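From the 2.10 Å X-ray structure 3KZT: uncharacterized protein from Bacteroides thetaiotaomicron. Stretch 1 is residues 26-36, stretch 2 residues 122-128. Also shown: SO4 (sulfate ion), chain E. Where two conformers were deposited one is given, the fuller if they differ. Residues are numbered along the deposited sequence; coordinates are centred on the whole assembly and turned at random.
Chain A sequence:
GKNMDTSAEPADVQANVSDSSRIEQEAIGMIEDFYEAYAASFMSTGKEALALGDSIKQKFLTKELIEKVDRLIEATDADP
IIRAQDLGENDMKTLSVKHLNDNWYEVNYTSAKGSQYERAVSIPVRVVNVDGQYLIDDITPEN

Stretch 1, residues 26-36: EAIGMIEDFYE
Stretch 2 (122-128) SIPVRVV

A helix lies across a strand of the same chain, and the two meet through side chains alone. Residues 26-36 are helical throughout, with phi/psi near -60/-46, and belong to a longer helix; residues 122-128 are extended, with phi from -72 to -144 and psi from 99 to 147, within a longer strand. The axes approach to 9.9 Å, and their N-to-C directions make an angle of 118°, so the elements cross obliquely. Register is set where A27 CA and V127 CA lie 7.0 Å apart. From there the helix runs forward while its partners step back along the strand, from V127 to V125 to I123.

The helix satisfies its own backbone from M30 N to E36 N: i to i-4 hydrogen bonds run unbroken from M30 N to E26 O (3.2 Å) through E36 N to E32 O (3.0 Å), and no hydrogen bond crosses to the strand. The helical period brings A27, M30, I31 and Y35 to the contact, each with its CA-to-CB bond toward the strand. Strand alternation does the same for I123, V125 and V127, whereas R126 and V128 point away.

The apolar packing centres on V127 (chi1 t), which has the largest covered area. Small A27 sits where the backbones come near, its CB 4.2 Å from V127 CG1. M30, a selenomethionine with rotamer t, m, m, folds its chain so that CE reaches V127 CG2 at 3.7 Å. I31, in the m, t rotamer, extends CD1 to touch two valines: CD1 is 3.6 Å from V127 CG2 and 3.8 Å from V125 CG2, with V125 at chi1 m. One isoleucine tip thus bridges successive inward-facing strand positions.

One turn beyond I31, Y35 takes over with a longer reach. At chi1 -85° and chi2 85°, Y35 OH lies 4.1 Å from V125 CG1 and 4.1 Å from I123 CG2. These are van der Waals approaches. I123 has chi1 m, but its chi2 of 96° lies between wells. The elements splay apart from A27-V127 (CA to CA 7.0 Å) to I31-V125 (CA to CA 8.6 Å) and Y35-I123 (CA to CA 11.4 Å), and alanine, isoleucine and tyrosine span the growing gap, while the long M30 also reaches V127.

No polar interaction joins the two stretches; Y35 OH touches carbon here and has its hydrogen bond elsewhere in the structure. R126 points away from the helix and, extended through chi1 and chi2 (both t) and turned at chi3 (82°, p), donates from NH1 to O4 of a sulfate ion, probably from the crystallisation liquor, at 3.0 Å and 151°. That oxygen lies at the guanidinium edge, near its plane.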

# COMPACT_ATOMS: atom_id res chain seq x y z
N GLU A 26 8.15 4.00 16.55
CA GLU A 26 6.92 4.78 16.33
C GLU A 26 7.08 5.72 15.13
O GLU A 26 6.18 5.81 14.30
CB GLU A 26 6.53 5.61 17.58
CG GLU A 26 6.08 4.76 18.77
CD GLU A 26 5.82 5.55 20.04
OE1 GLU A 26 5.82 6.81 20.03
OE2 GLU A 26 5.60 4.91 21.07
N ALA A 27 8.23 6.41 15.05
CA ALA A 27 8.55 7.33 13.93
C ALA A 27 8.65 6.56 12.62
O ALA A 27 8.07 6.97 11.63
CB ALA A 27 9.87 8.08 14.20
N ILE A 28 9.37 5.43 12.65
CA ILE A 28 9.47 4.52 11.50
C ILE A 28 8.05 4.08 11.00
O ILE A 28 7.77 4.19 9.81
CB ILE A 28 10.43 3.30 11.82
CG1 ILE A 28 11.89 3.78 11.79
CG2 ILE A 28 10.25 2.16 10.81
CD1 ILE A 28 12.88 2.81 12.33
N GLY A 29 7.18 3.67 11.93
CA GLY A 29 5.77 3.29 11.63
C GLY A 29 4.98 4.37 10.88
O GLY A 29 4.27 4.06 9.94
N MSE A 30 5.11 5.61 11.32
CA MSE A 30 4.46 6.76 10.62
C MSE A 30 5.02 6.96 9.20
O MSE A 30 4.25 7.17 8.27
CB MSE A 30 4.65 8.05 11.43
CG MSE A 30 4.07 9.32 10.73
SE MSE A 30 5.26 10.17 9.43
CE MSE A 30 6.69 10.66 10.68
N ILE A 31 6.35 6.93 9.08
CA ILE A 31 7.05 7.09 7.78
C ILE A 31 6.61 5.98 6.80
O ILE A 31 6.28 6.27 5.66
CB ILE A 31 8.61 7.10 7.95
CG1 ILE A 31 9.06 8.35 8.75
CG2 ILE A 31 9.31 7.15 6.55
CD1 ILE A 31 10.52 8.28 9.27
N GLU A 32 6.60 4.73 7.28
CA GLU A 32 6.06 3.58 6.51
C GLU A 32 4.62 3.78 6.03
O GLU A 32 4.31 3.48 4.88
CB GLU A 32 6.10 2.31 7.34
CG GLU A 32 7.51 1.73 7.51
CD GLU A 32 7.58 0.59 8.51
OE1 GLU A 32 6.58 0.32 9.21
OE2 GLU A 32 8.65 -0.06 8.58
N ASP A 33 3.76 4.29 6.93
CA ASP A 33 2.33 4.58 6.61
C ASP A 33 2.20 5.65 5.56
O ASP A 33 1.34 5.54 4.68
CB ASP A 33 1.54 5.05 7.84
CG ASP A 33 1.37 3.98 8.91
OD1 ASP A 33 1.68 2.79 8.67
OD2 ASP A 33 0.94 4.35 10.00
N PHE A 34 3.01 6.71 5.68
CA PHE A 34 3.02 7.77 4.67
C PHE A 34 3.38 7.24 3.28
O PHE A 34 2.63 7.48 2.33
CB PHE A 34 3.99 8.92 5.04
CG PHE A 34 4.24 9.86 3.91
CD1 PHE A 34 3.17 10.54 3.31
CD2 PHE A 34 5.53 10.05 3.39
CE1 PHE A 34 3.39 11.40 2.23
CE2 PHE A 34 5.75 10.92 2.31
CZ PHE A 34 4.68 11.58 1.74
N TYR A 35 4.50 6.52 3.17
CA TYR A 35 4.98 6.00 1.87
C TYR A 35 4.06 4.96 1.23
O TYR A 35 3.88 4.98 0.02
CB TYR A 35 6.44 5.49 1.95
CG TYR A 35 7.43 6.60 1.74
CD1 TYR A 35 7.84 7.41 2.79
CD2 TYR A 35 7.94 6.86 0.47
CE1 TYR A 35 8.73 8.46 2.60
CE2 TYR A 35 8.83 7.90 0.25
CZ TYR A 35 9.23 8.70 1.32
OH TYR A 35 10.12 9.73 1.13
N GLU A 36 3.46 4.09 2.04
CA GLU A 36 2.48 3.11 1.52
C GLU A 36 1.19 3.79 1.04
O GLU A 36 0.67 3.45 -0.04
CB GLU A 36 2.19 2.02 2.54
CG GLU A 36 3.35 1.04 2.66
CD GLU A 36 3.29 0.15 3.88
OE1 GLU A 36 2.21 0.01 4.52
OE2 GLU A 36 4.36 -0.42 4.21
N SER A 122 17.39 6.19 -1.84
CA SER A 122 17.65 6.42 -0.42
C SER A 122 17.39 7.90 -0.07
O SER A 122 18.25 8.75 -0.32
CB SER A 122 19.08 6.01 -0.09
OG SER A 122 19.39 6.26 1.26
N ILE A 123 16.20 8.19 0.50
CA ILE A 123 15.80 9.55 0.89
C ILE A 123 15.96 9.76 2.42
O ILE A 123 15.27 9.08 3.21
CB ILE A 123 14.27 9.84 0.53
CG1 ILE A 123 13.96 9.54 -0.95
CG2 ILE A 123 13.91 11.31 0.85
CD1 ILE A 123 13.36 8.15 -1.19
N PRO A 124 16.89 10.67 2.84
CA PRO A 124 16.88 11.02 4.26
C PRO A 124 15.65 11.89 4.55
O PRO A 124 15.37 12.83 3.78
CB PRO A 124 18.17 11.84 4.44
CG PRO A 124 18.95 11.68 3.15
CD PRO A 124 17.95 11.40 2.12
N VAL A 125 14.89 11.54 5.61
CA VAL A 125 13.70 12.31 6.04
C VAL A 125 13.80 12.60 7.55
O VAL A 125 14.26 11.74 8.32
CB VAL A 125 12.36 11.59 5.67
CG1 VAL A 125 12.35 11.21 4.19
CG2 VAL A 125 12.10 10.36 6.55
N ARG A 126 13.39 13.81 7.95
CA ARG A 126 13.42 14.26 9.34
C ARG A 126 11.99 14.30 9.90
O ARG A 126 11.07 14.75 9.20
CB ARG A 126 14.08 15.62 9.46
CG ARG A 126 14.64 15.88 10.84
CD ARG A 126 15.26 17.26 10.94
NE ARG A 126 14.29 18.33 11.20
CZ ARG A 126 14.60 19.64 11.26
NH1 ARG A 126 15.86 20.09 11.06
NH2 ARG A 126 13.62 20.53 11.52
N VAL A 127 11.84 13.88 11.16
CA VAL A 127 10.53 13.73 11.83
C VAL A 127 10.40 14.68 13.03
O VAL A 127 11.34 14.83 13.79
CB VAL A 127 10.34 12.25 12.35
CG1 VAL A 127 9.08 12.13 13.24
CG2 VAL A 127 10.26 11.29 11.18
N VAL A 128 9.22 15.31 13.17
CA VAL A 128 8.90 16.16 14.34
C VAL A 128 7.67 15.53 15.03
O VAL A 128 6.84 14.89 14.36
CB VAL A 128 8.59 17.64 13.93
CG1 VAL A 128 7.34 17.75 13.03
CG2 VAL A 128 8.43 18.53 15.17
S SO4 E . 19.35 18.75 12.15
O1 SO4 E . 18.82 19.67 13.15
O2 SO4 E . 19.27 17.37 12.64
O3 SO4 E . 20.75 19.08 11.89
O4 SO4 E . 18.58 18.89 10.91